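Local structure of 11S globulin (Wrightia tinctoria, 5WXU) at the interface of chains A and B. The protein binds the plant hormone auxin and, as a hexameric 11S globulin of the cupin family, probably serves as a seed storage protein. Coordinates in Å, arbitrary orientation; residue numbers count along the deposited sequence, not the author numbering. Chains: chain A/B, 11S globulin.

Contact 1: the interface of chains A and B. Residues chain A 427-431, 433, 449-450; chain B 116, 122, 146-149, 151, 169, 267.
In this 11S globulin, a bicupin protein of hexameric assembly, the turn between helices 425-428 and 431-438 of chain A packs against strand 146-148 and B:Trp169 of chain B. A:Ala428 and A:Pro430 bury most surface. The methyl of A:Ala428 sits among B:Val116 CG1, the carboxylate of B:Glu122 and the amide end of B:Gln149, while its carbonyl O accepts a hydrogen bond from the backbone B:Gln149 N at 2.9 Å. That donor lies above the carbonyl plane, and water 1 joins the same oxygen to the indole NE1 of B:Trp169.

A:Pro430 lays CG over the centre of the B:His148 ring, 3.5 Å from its centroid, and turns CD tip to tip toward B:Trp169 CZ2. The imidazole stands in the crowded position between backbone N and carbonyl carbon (chi1 54°), and its ND1 donates to B:Gln149 O at 2.8 Å, an acceptor lying in the ring plane, which fixes the rotation of the imidazole.

B:Asp146 divides its carboxylate: OD2 is met from above the carboxylate plane by the backbone A:Leu431 N at 2.8 Å, and OD1 offers its syn lone pair to A:Lys449 NZ in a salt bridge of 2.9 Å. The extended lysine chain crosses the aspartate at about a right angle and also donates to A:Arg427 O and, from NZ at 2.7 Å, to A:Val429 O. An alanine here would remove the ammonium, and with it the partner of B:Asp146 OD1, and is likely to loosen the turn whose carbonyls it gathers.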
loop_
_atom_site.group_PDB
_atom_site.type_symbol
_atom_site.label_atom_id
_atom_site.label_comp_id
_atom_site.label_asym_id
_atom_site.label_seq_id
_atom_site.Cartn_x
_atom_site.Cartn_y
_atom_site.Cartn_z
ATOM N N ARG A 427 25.563 -11.558 -20.258
ATOM C CA ARG A 427 26.351 -10.409 -19.804
ATOM C C ARG A 427 26.467 -10.318 -18.281
ATOM O O ARG A 427 27.524 -10.057 -17.731
ATOM C CB ARG A 427 25.778 -9.103 -20.359
ATOM C CG ARG A 427 26.062 -8.930 -21.833
ATOM C CD ARG A 427 25.147 -7.849 -22.381
ATOM N NE ARG A 427 25.520 -7.455 -23.745
ATOM C CZ ARG A 427 26.281 -6.411 -24.072
ATOM N NH1 ARG A 427 26.835 -5.617 -23.162
ATOM N NH2 ARG A 427 26.509 -6.162 -25.362
ATOM N N ALA A 428 25.360 -10.561 -17.593
ATOM C CA ALA A 428 25.309 -10.371 -16.153
ATOM C C ALA A 428 26.177 -11.310 -15.276
ATOM O O ALA A 428 26.432 -11.046 -14.105
ATOM C CB ALA A 428 23.845 -10.391 -15.701
ATOM N N VAL A 429 26.586 -12.418 -15.862
ATOM C CA VAL A 429 27.291 -13.483 -15.250
ATOM C C VAL A 429 28.731 -13.280 -15.664
ATOM O O VAL A 429 28.997 -12.891 -16.793
ATOM C CB VAL A 429 26.712 -14.821 -15.713
ATOM C CG1 VAL A 429 27.545 -15.985 -15.247
ATOM C CG2 VAL A 429 25.344 -15.007 -15.095
ATOM N N PRO A 430 29.672 -13.408 -14.711
ATOM C CA PRO A 430 31.088 -13.321 -15.091
ATOM C C PRO A 430 31.553 -14.213 -16.226
ATOM O O PRO A 430 31.191 -15.378 -16.346
ATOM C CB PRO A 430 31.818 -13.742 -13.815
ATOM C CG PRO A 430 30.834 -13.362 -12.675
ATOM C CD PRO A 430 29.487 -13.718 -13.272
ATOM N N LEU A 431 32.341 -13.637 -17.109
ATOM C CA LEU A 431 32.920 -14.418 -18.233
ATOM C C LEU A 431 33.462 -15.766 -17.826
ATOM O O LEU A 431 33.265 -16.757 -18.542
ATOM C CB LEU A 431 34.074 -13.656 -18.837
ATOM C CG LEU A 431 34.081 -12.874 -20.126
ATOM C CD1 LEU A 431 35.497 -13.140 -20.686
ATOM C CD2 LEU A 431 33.051 -13.241 -21.167
ATOM N N VAL A 433 32.616 -17.777 -15.475
ATOM C CA VAL A 433 31.666 -18.840 -15.245
ATOM C C VAL A 433 31.349 -19.495 -16.569
ATOM O O VAL A 433 31.238 -20.704 -16.668
ATOM C CB VAL A 433 30.392 -18.265 -14.541
ATOM C CG1 VAL A 433 29.236 -19.260 -14.482
ATOM C CG2 VAL A 433 30.762 -17.662 -13.192
ATOM N N LYS A 449 28.961 -12.913 -25.080
ATOM C CA LYS A 449 28.405 -11.726 -24.408
ATOM C C LYS A 449 28.022 -10.609 -25.328
ATOM O O LYS A 449 26.962 -9.973 -25.099
ATOM C CB LYS A 449 29.316 -11.141 -23.333
ATOM C CG LYS A 449 29.352 -11.955 -22.055
ATOM C CD LYS A 449 29.920 -11.132 -20.913
ATOM C CE LYS A 449 29.842 -11.920 -19.628
ATOM N NZ LYS A 449 30.157 -11.078 -18.469
ATOM N N TYR A 450 28.898 -10.272 -26.303
ATOM C CA TYR A 450 28.819 -8.984 -26.948
ATOM C C TYR A 450 28.462 -8.916 -28.421
ATOM O O TYR A 450 28.227 -7.826 -28.944
ATOM C CB TYR A 450 30.106 -8.243 -26.764
ATOM C CG TYR A 450 30.498 -8.099 -25.307
ATOM C CD1 TYR A 450 29.658 -7.464 -24.430
ATOM C CD2 TYR A 450 31.680 -8.610 -24.817
ATOM C CE1 TYR A 450 29.991 -7.313 -23.101
ATOM C CE2 TYR A 450 32.015 -8.477 -23.480
ATOM C CZ TYR A 450 31.129 -7.848 -22.619
ATOM O OH TYR A 450 31.376 -7.661 -21.255
ATOM N N VAL B 116 21.000 -12.783 -10.873
ATOM C CA VAL B 116 20.825 -11.875 -11.980
ATOM C C VAL B 116 19.422 -11.246 -11.956
ATOM O O VAL B 116 18.420 -11.990 -11.995
ATOM C CB VAL B 116 21.061 -12.558 -13.338
ATOM C CG1 VAL B 116 20.772 -11.576 -14.460
ATOM C CG2 VAL B 116 22.504 -13.071 -13.405
ATOM N N GLU B 122 25.310 -3.954 -15.629
ATOM C CA GLU B 122 26.424 -4.619 -15.016
ATOM C C GLU B 122 27.288 -3.585 -14.250
ATOM O O GLU B 122 28.034 -2.828 -14.889
ATOM C CB GLU B 122 27.228 -5.338 -16.087
ATOM C CG GLU B 122 26.629 -6.676 -16.525
ATOM C CD GLU B 122 25.322 -6.572 -17.297
ATOM O OE1 GLU B 122 25.431 -5.817 -18.344
ATOM O OE2 GLU B 122 24.252 -7.218 -16.822
ATOM N N ASP B 146 36.248 -7.351 -17.790
ATOM C CA ASP B 146 34.857 -7.938 -17.839
ATOM C C ASP B 146 33.934 -6.996 -17.070
ATOM O O ASP B 146 34.395 -6.109 -16.358
ATOM C CB ASP B 146 34.825 -9.285 -17.114
ATOM C CG ASP B 146 33.521 -10.089 -17.342
ATOM O OD1 ASP B 146 32.762 -9.769 -18.303
ATOM O OD2 ASP B 146 33.334 -11.059 -16.595
ATOM N N GLN B 147 32.648 -7.118 -17.325
ATOM C CA GLN B 147 31.676 -6.372 -16.524
ATOM C C GLN B 147 30.613 -7.400 -16.229
ATOM O O GLN B 147 30.198 -8.104 -17.140
ATOM C CB GLN B 147 31.073 -5.257 -17.340
ATOM C CG GLN B 147 31.985 -4.104 -17.662
ATOM C CD GLN B 147 31.459 -3.356 -18.856
ATOM O OE1 GLN B 147 30.232 -3.330 -19.116
ATOM N NE2 GLN B 147 32.373 -2.811 -19.647
ATOM N N HIS B 148 30.147 -7.453 -15.003
ATOM C CA HIS B 148 29.058 -8.332 -14.654
ATOM C C HIS B 148 28.191 -7.718 -13.538
ATOM O O HIS B 148 28.553 -6.684 -13.017
ATOM C CB HIS B 148 29.545 -9.780 -14.337
ATOM C CG HIS B 148 30.602 -9.882 -13.293
ATOM N ND1 HIS B 148 30.342 -9.672 -11.960
ATOM C CD2 HIS B 148 31.926 -10.192 -13.386
ATOM C CE1 HIS B 148 31.471 -9.828 -11.270
ATOM N NE2 HIS B 148 32.440 -10.159 -12.108
ATOM N N GLN B 149 27.100 -8.366 -13.150
ATOM C CA GLN B 149 26.360 -7.822 -12.012
ATOM C C GLN B 149 27.087 -8.124 -10.706
ATOM O O GLN B 149 27.909 -9.057 -10.636
ATOM C CB GLN B 149 24.919 -8.334 -12.018
ATOM C CG GLN B 149 24.085 -7.694 -13.144
ATOM C CD GLN B 149 22.634 -8.125 -13.167
ATOM O OE1 GLN B 149 22.164 -8.797 -12.280
ATOM N NE2 GLN B 149 21.907 -7.672 -14.170
ATOM N N VAL B 151 28.232 -9.495 -7.284
ATOM C CA VAL B 151 28.303 -10.806 -6.716
ATOM C C VAL B 151 28.246 -10.661 -5.204
ATOM O O VAL B 151 28.519 -9.568 -4.674
ATOM C CB VAL B 151 29.498 -11.601 -7.297
ATOM C CG1 VAL B 151 29.215 -11.795 -8.813
ATOM C CG2 VAL B 151 30.856 -10.933 -7.056
ATOM N N TRP B 169 23.842 -18.679 -9.205
ATOM C CA TRP B 169 24.976 -19.607 -9.307
ATOM C C TRP B 169 25.808 -19.441 -8.105
ATOM O O TRP B 169 25.673 -18.469 -7.384
ATOM C CB TRP B 169 25.817 -19.373 -10.581
ATOM C CG TRP B 169 26.401 -17.991 -10.740
ATOM C CD1 TRP B 169 25.807 -16.903 -11.392
ATOM C CD2 TRP B 169 27.640 -17.478 -10.241
ATOM N NE1 TRP B 169 26.573 -15.784 -11.307
ATOM C CE2 TRP B 169 27.722 -16.096 -10.624
ATOM C CE3 TRP B 169 28.708 -18.032 -9.501
ATOM C CZ2 TRP B 169 28.758 -15.277 -10.264
ATOM C CZ3 TRP B 169 29.756 -17.221 -9.228
ATOM C CH2 TRP B 169 29.823 -15.897 -9.607
ATOM N N LEU B 267 36.961 -13.351 -11.391
ATOM C CA LEU B 267 35.803 -12.432 -11.561
ATOM C C LEU B 267 36.177 -11.052 -11.094
ATOM O O LEU B 267 37.296 -10.840 -10.579
ATOM C CB LEU B 267 34.561 -13.000 -10.878
ATOM C CG LEU B 267 34.697 -13.605 -9.484
ATOM C CD1 LEU B 267 34.903 -12.502 -8.488
ATOM C CD2 LEU B 267 33.438 -14.350 -9.106
HETATM O O HOH W 1 26.235 -12.947 -11.874
HETATM O O HOH W 2 29.112 -7.696 -19.579
HETATM O O HOH W 3 33.551 -9.249 -20.845
#

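Contact 2: the interface of chains A and B. Residues chain A 364, 366-368, 374, 393, 395; chain B 228-230, 233.
B:Leu229, A:Gln366 and B:Phe233 bury most surface where the segment 228-230 and helix 231-238 of chain B lie against strands 362-368 and 393-399 of a cupin domain in chain A. B:Leu229 points its branched end at the sheet, CD2 meeting A:Leu395 CD1 at 3.6 Å as the two leucines cross obliquely, while CD1 reaches A:Val393 CG1.

A:Gln366, with CG anti to its backbone N (chi1 -173°) and the chain extended, carries its amide to the backbone of B:Asp230. OE1 accepts from B:Asp230 N at 2.9 Å in a nearly straight bond (173° at H), although the donor stands above the carbonyl plane. The other end of the amide, NE2, donates to A:Thr374 OG1 at 3.2 Å, which fixes the flip of the group.

The ring of B:Phe233 is sandwiched. A:Leu395 CD2 lies over the centre of one face, 3.8 Å from the centroid; on the opposite face the A:Arg364 guanidinium stacks almost parallel, the planes 5° apart, with CZ 3.6 Å from B:Phe233 CD2. With its rotation fixed by the stack, the guanidinium directs NH2 in its own plane to the anti lone pair of B:Asp230 OD2, a salt bridge of 2.9 Å, and water 4 links NH1 to the same oxygen. The patch thus joins a sheet of one subunit to a segment of its neighbour through apolar packing, ring stacking and charge pairing, contributing to cohesion of the hexamer.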
loop_
_atom_site.group_PDB
_atom_site.type_symbol
_atom_site.label_atom_id
_atom_site.label_comp_id
_atom_site.label_asym_id
_atom_site.label_seq_id
_atom_site.Cartn_x
_atom_site.Cartn_y
_atom_site.Cartn_z
ATOM N N ARG A 364 8.707 -18.713 -37.290
ATOM C CA ARG A 364 9.089 -19.960 -36.691
ATOM C C ARG A 364 9.108 -19.663 -35.190
ATOM O O ARG A 364 9.630 -18.631 -34.748
ATOM C CB ARG A 364 10.491 -20.327 -37.148
ATOM C CG ARG A 364 11.068 -21.520 -36.441
ATOM C CD ARG A 364 12.437 -21.791 -37.053
ATOM N NE ARG A 364 12.967 -22.999 -36.428
ATOM C CZ ARG A 364 14.200 -23.446 -36.619
ATOM N NH1 ARG A 364 15.032 -22.759 -37.381
ATOM N NH2 ARG A 364 14.588 -24.567 -36.055
ATOM N N GLN A 366 10.326 -21.733 -31.598
ATOM C CA GLN A 366 10.866 -22.904 -30.870
ATOM C C GLN A 366 10.703 -22.699 -29.384
ATOM O O GLN A 366 10.955 -21.601 -28.881
ATOM C CB GLN A 366 12.331 -23.206 -31.233
ATOM C CG GLN A 366 12.814 -24.542 -30.577
ATOM C CD GLN A 366 14.017 -25.116 -31.215
ATOM O OE1 GLN A 366 14.913 -24.364 -31.630
ATOM N NE2 GLN A 366 14.070 -26.484 -31.316
ATOM N N VAL A 367 10.255 -23.740 -28.707
ATOM C CA VAL A 367 10.057 -23.739 -27.300
ATOM C C VAL A 367 10.802 -24.892 -26.655
ATOM O O VAL A 367 10.674 -26.019 -27.097
ATOM C CB VAL A 367 8.549 -23.869 -26.957
ATOM C CG1 VAL A 367 8.342 -23.703 -25.457
ATOM C CG2 VAL A 367 7.734 -22.860 -27.734
ATOM N N GLY A 368 11.540 -24.614 -25.596
ATOM C CA GLY A 368 12.111 -25.648 -24.712
ATOM C C GLY A 368 11.520 -25.620 -23.316
ATOM O O GLY A 368 11.146 -24.560 -22.804
ATOM N N THR A 374 12.803 -30.884 -27.667
ATOM C CA THR A 374 12.120 -29.610 -27.881
ATOM C C THR A 374 10.653 -29.828 -27.545
ATOM O O THR A 374 10.065 -30.932 -27.761
ATOM C CB THR A 374 12.334 -29.105 -29.283
ATOM O OG1 THR A 374 11.878 -27.770 -29.446
ATOM C CG2 THR A 374 11.575 -29.962 -30.313
ATOM N N VAL A 393 11.747 -21.708 -22.283
ATOM C CA VAL A 393 12.524 -20.853 -23.131
ATOM C C VAL A 393 11.968 -20.819 -24.533
ATOM O O VAL A 393 11.533 -21.854 -25.048
ATOM C CB VAL A 393 13.940 -21.349 -23.162
ATOM C CG1 VAL A 393 14.740 -20.662 -24.278
ATOM C CG2 VAL A 393 14.578 -21.053 -21.783
ATOM N N LEU A 395 12.148 -18.999 -28.686
ATOM C CA LEU A 395 12.796 -18.196 -29.732
ATOM C C LEU A 395 11.790 -17.977 -30.824
ATOM O O LEU A 395 11.054 -18.906 -31.116
ATOM C CB LEU A 395 13.881 -19.041 -30.391
ATOM C CG LEU A 395 15.191 -19.271 -29.734
ATOM C CD1 LEU A 395 15.079 -20.505 -28.855
ATOM C CD2 LEU A 395 16.225 -19.331 -30.894
ATOM N N PRO B 228 17.242 -28.454 -25.581
ATOM C CA PRO B 228 16.043 -28.665 -26.456
ATOM C C PRO B 228 15.863 -27.682 -27.564
ATOM O O PRO B 228 14.767 -27.556 -28.078
ATOM C CB PRO B 228 14.879 -28.601 -25.462
ATOM C CG PRO B 228 15.388 -27.811 -24.298
ATOM C CD PRO B 228 16.847 -28.182 -24.175
ATOM N N LEU B 229 16.907 -26.966 -27.967
ATOM C CA LEU B 229 16.855 -25.931 -28.978
ATOM C C LEU B 229 17.726 -26.353 -30.185
ATOM O O LEU B 229 18.743 -27.127 -30.060
ATOM C CB LEU B 229 17.377 -24.630 -28.397
ATOM C CG LEU B 229 16.607 -24.105 -27.154
ATOM C CD1 LEU B 229 17.181 -22.824 -26.593
ATOM C CD2 LEU B 229 15.140 -23.889 -27.520
ATOM N N ASP B 230 17.383 -25.811 -31.352
ATOM C CA ASP B 230 18.182 -25.995 -32.574
ATOM C C ASP B 230 19.398 -25.132 -32.460
ATOM O O ASP B 230 19.298 -23.922 -32.342
ATOM C CB ASP B 230 17.341 -25.570 -33.784
ATOM C CG ASP B 230 18.073 -25.628 -35.107
ATOM O OD1 ASP B 230 19.313 -25.845 -35.174
ATOM O OD2 ASP B 230 17.354 -25.533 -36.113
ATOM N N PHE B 233 19.608 -22.186 -34.939
ATOM C CA PHE B 233 18.581 -21.148 -34.689
ATOM C C PHE B 233 19.047 -20.298 -33.530
ATOM O O PHE B 233 19.210 -19.075 -33.654
ATOM C CB PHE B 233 17.259 -21.864 -34.426
ATOM C CG PHE B 233 16.022 -20.961 -34.400
ATOM C CD1 PHE B 233 15.975 -19.743 -35.015
ATOM C CD2 PHE B 233 14.885 -21.409 -33.726
ATOM C CE1 PHE B 233 14.805 -18.980 -34.966
ATOM C CE2 PHE B 233 13.735 -20.641 -33.659
ATOM C CZ PHE B 233 13.695 -19.442 -34.313
HETATM O O HOH W 4 17.974 -23.083 -38.113
#

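Contact 3: the interface of chains A and B. Residues chain A 419, 425, 433-434, 437-438; chain B 92, 94-95, 202-204, 226, 248.
One flank of helix 431-438 of chain A presents A:Val433, A:Trp434, A:Val437 and A:Phe438 to an apolar surface of chain B built from strand 91-98, the 202-204 segment, B:Phe226 and helix 242-248. This is a subunit-subunit seam of the cupin hexamer, formed almost wholly by carbon packing.

A:Phe438, with CG anti to its carbonyl carbon (chi1 -60°), turns one face to B:Leu248, whose CG stands over the ring centre 3.6 Å from the centroid. The rim of the ring runs along chain B backbone, with CE1 3.4 Å from B:Leu202 O, and CZ reaches B:Phe226 CE2 at 3.9 Å. The B:Phe226 ring is itself backed by B:Leu248 CD2 over its centre, so that this leucine spans both aromatic rings and would steady their relative placement.

A:Trp434 brings the far edge of its indole obliquely across B:Leu202, CH2 lying 3.8 Å from CD2, and CZ3 rests equally near B:Pro95 CG. B:Leu202 CD2 also meets A:Leu419 CD2 tip to tip, and A:Val425 crosses it at about a right angle. A:Val437 splits its branches: CG2 goes to B:Leu92 CD2, the side chains crossing at about a right angle, whereas CG1 faces B:Gly203 CA and B:Val94. A:Val433 points CG1 tip to tip at B:Pro95 CG. A polar link is made by water 5, which lies 2.9 Å from A:Val437 O and 3.1 Å from B:Gly204 N.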
loop_
_atom_site.group_PDB
_atom_site.type_symbol
_atom_site.label_atom_id
_atom_site.label_comp_id
_atom_site.label_asym_id
_atom_site.label_seq_id
_atom_site.Cartn_x
_atom_site.Cartn_y
_atom_site.Cartn_z
ATOM N N LEU A 419 18.299 -14.060 -23.169
ATOM C CA LEU A 419 19.494 -14.847 -23.264
ATOM C C LEU A 419 20.479 -14.232 -24.250
ATOM O O LEU A 419 21.577 -14.744 -24.377
ATOM C CB LEU A 419 19.165 -16.269 -23.712
ATOM C CG LEU A 419 18.651 -17.149 -22.567
ATOM C CD1 LEU A 419 17.956 -18.381 -23.095
ATOM C CD2 LEU A 419 19.733 -17.633 -21.578
ATOM N N VAL A 425 21.122 -12.300 -19.550
ATOM C CA VAL A 425 21.662 -12.948 -18.385
ATOM C C VAL A 425 23.126 -13.351 -18.636
ATOM O O VAL A 425 23.944 -13.354 -17.707
ATOM C CB VAL A 425 20.827 -14.115 -17.897
ATOM C CG1 VAL A 425 19.498 -13.629 -17.444
ATOM C CG2 VAL A 425 20.644 -15.171 -18.939
ATOM N N VAL A 433 32.616 -17.777 -15.475
ATOM C CA VAL A 433 31.666 -18.840 -15.245
ATOM C C VAL A 433 31.349 -19.495 -16.569
ATOM O O VAL A 433 31.238 -20.704 -16.668
ATOM C CB VAL A 433 30.392 -18.265 -14.541
ATOM C CG1 VAL A 433 29.236 -19.260 -14.482
ATOM C CG2 VAL A 433 30.762 -17.662 -13.192
ATOM N N TRP A 434 31.119 -18.697 -17.589
ATOM C CA TRP A 434 30.748 -19.302 -18.856
ATOM C C TRP A 434 31.927 -20.115 -19.495
ATOM O O TRP A 434 31.674 -21.186 -20.027
ATOM C CB TRP A 434 30.245 -18.283 -19.843
ATOM C CG TRP A 434 29.059 -17.499 -19.342
ATOM C CD1 TRP A 434 28.929 -16.149 -19.401
ATOM C CD2 TRP A 434 27.803 -18.007 -18.865
ATOM N NE1 TRP A 434 27.689 -15.768 -18.901
ATOM C CE2 TRP A 434 26.992 -16.904 -18.592
ATOM C CE3 TRP A 434 27.335 -19.261 -18.522
ATOM C CZ2 TRP A 434 25.691 -17.046 -18.055
ATOM C CZ3 TRP A 434 26.052 -19.409 -18.007
ATOM C CH2 TRP A 434 25.234 -18.288 -17.813
ATOM N N VAL A 437 31.781 -23.379 -17.579
ATOM C CA VAL A 437 30.614 -24.201 -17.748
ATOM C C VAL A 437 30.511 -24.723 -19.189
ATOM O O VAL A 437 30.120 -25.844 -19.393
ATOM C CB VAL A 437 29.347 -23.412 -17.393
ATOM C CG1 VAL A 437 28.092 -24.174 -17.790
ATOM C CG2 VAL A 437 29.297 -23.084 -15.904
ATOM N N PHE A 438 30.815 -23.897 -20.155
ATOM C CA PHE A 438 30.589 -24.266 -21.542
ATOM C C PHE A 438 31.918 -24.782 -22.174
ATOM O O PHE A 438 31.873 -25.304 -23.273
ATOM C CB PHE A 438 30.086 -23.090 -22.346
ATOM C CG PHE A 438 28.765 -22.474 -21.870
ATOM C CD1 PHE A 438 27.699 -23.223 -21.366
ATOM C CD2 PHE A 438 28.613 -21.114 -21.989
ATOM C CE1 PHE A 438 26.552 -22.580 -20.949
ATOM C CE2 PHE A 438 27.461 -20.466 -21.548
ATOM C CZ PHE A 438 26.438 -21.215 -21.023
ATOM N N LEU B 92 32.099 -24.994 -9.038
ATOM C CA LEU B 92 31.167 -24.012 -9.619
ATOM C C LEU B 92 29.820 -24.678 -9.885
ATOM O O LEU B 92 29.728 -25.646 -10.664
ATOM C CB LEU B 92 31.796 -23.390 -10.870
ATOM C CG LEU B 92 30.931 -22.536 -11.785
ATOM C CD1 LEU B 92 30.417 -21.344 -10.946
ATOM C CD2 LEU B 92 31.736 -22.049 -12.985
ATOM N N VAL B 94 26.538 -24.624 -11.639
ATOM C CA VAL B 94 26.111 -24.085 -12.914
ATOM C C VAL B 94 24.863 -23.177 -12.651
ATOM O O VAL B 94 23.946 -23.588 -11.943
ATOM C CB VAL B 94 25.772 -25.209 -13.866
ATOM C CG1 VAL B 94 25.154 -24.712 -15.159
ATOM C CG2 VAL B 94 27.032 -26.043 -14.213
ATOM N N PRO B 95 24.864 -22.011 -13.273
ATOM C CA PRO B 95 23.691 -21.191 -13.120
ATOM C C PRO B 95 22.378 -21.855 -13.509
ATOM O O PRO B 95 22.292 -22.600 -14.483
ATOM C CB PRO B 95 23.973 -20.040 -14.057
ATOM C CG PRO B 95 25.497 -20.028 -14.258
ATOM C CD PRO B 95 25.787 -21.445 -14.268
ATOM N N LEU B 202 21.626 -23.225 -17.202
ATOM C CA LEU B 202 22.299 -22.585 -18.376
ATOM C C LEU B 202 23.648 -23.282 -18.549
ATOM O O LEU B 202 24.688 -22.811 -18.121
ATOM C CB LEU B 202 22.478 -21.127 -18.190
ATOM C CG LEU B 202 21.156 -20.331 -18.303
ATOM C CD1 LEU B 202 20.106 -20.636 -17.282
ATOM C CD2 LEU B 202 21.515 -18.855 -18.305
ATOM N N GLY B 203 23.579 -24.429 -19.188
ATOM C CA GLY B 203 24.667 -25.357 -19.164
ATOM C C GLY B 203 24.448 -26.615 -18.420
ATOM O O GLY B 203 23.446 -26.871 -17.762
ATOM N N GLY B 204 25.500 -27.465 -18.472
ATOM C CA GLY B 204 25.480 -28.725 -17.778
ATOM C C GLY B 204 24.980 -29.900 -18.551
ATOM O O GLY B 204 24.305 -29.739 -19.552
ATOM N N PHE B 226 19.553 -25.190 -22.974
ATOM C CA PHE B 226 20.040 -25.023 -24.316
ATOM C C PHE B 226 19.901 -26.301 -25.129
ATOM O O PHE B 226 19.819 -26.224 -26.336
ATOM C CB PHE B 226 21.502 -24.597 -24.307
ATOM C CG PHE B 226 21.755 -23.270 -23.636
ATOM C CD1 PHE B 226 21.170 -22.129 -24.120
ATOM C CD2 PHE B 226 22.557 -23.179 -22.489
ATOM C CE1 PHE B 226 21.363 -20.915 -23.492
ATOM C CE2 PHE B 226 22.750 -21.972 -21.853
ATOM C CZ PHE B 226 22.194 -20.824 -22.394
ATOM N N LEU B 248 27.491 -24.803 -25.504
ATOM C CA LEU B 248 26.415 -24.447 -24.533
ATOM C C LEU B 248 25.540 -25.628 -24.188
ATOM O O LEU B 248 25.110 -25.820 -23.017
ATOM C CB LEU B 248 25.541 -23.301 -25.013
ATOM C CG LEU B 248 26.048 -21.894 -24.736
ATOM C CD1 LEU B 248 27.302 -21.590 -25.456
ATOM C CD2 LEU B 248 24.991 -20.850 -25.156
HETATM O O HOH W 5 27.573 -26.624 -20.612
#

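Contact 1 and contact 3 are neighbours, their C-alpha centres about 12 Å apart, and share A:Val433, whose two methyl branches face different parts of chain B. Helices 425-428 and 431-438 of chain A serve both, so two consecutive helices supply a mixed polar and apolar patch and a nearly all-apolar one to the same partner. Contact 2 draws mainly on strands 362-368 and 393-399; its C-alpha centre is about 17 Å from that of contact 3 and about 24 Å from that of contact 1. On chain B, the stretch from B:Phe226 to B:Phe233 runs from contact 3 into contact 2. All three belong to one interface, not an exact two-fold, as fits a hexamer.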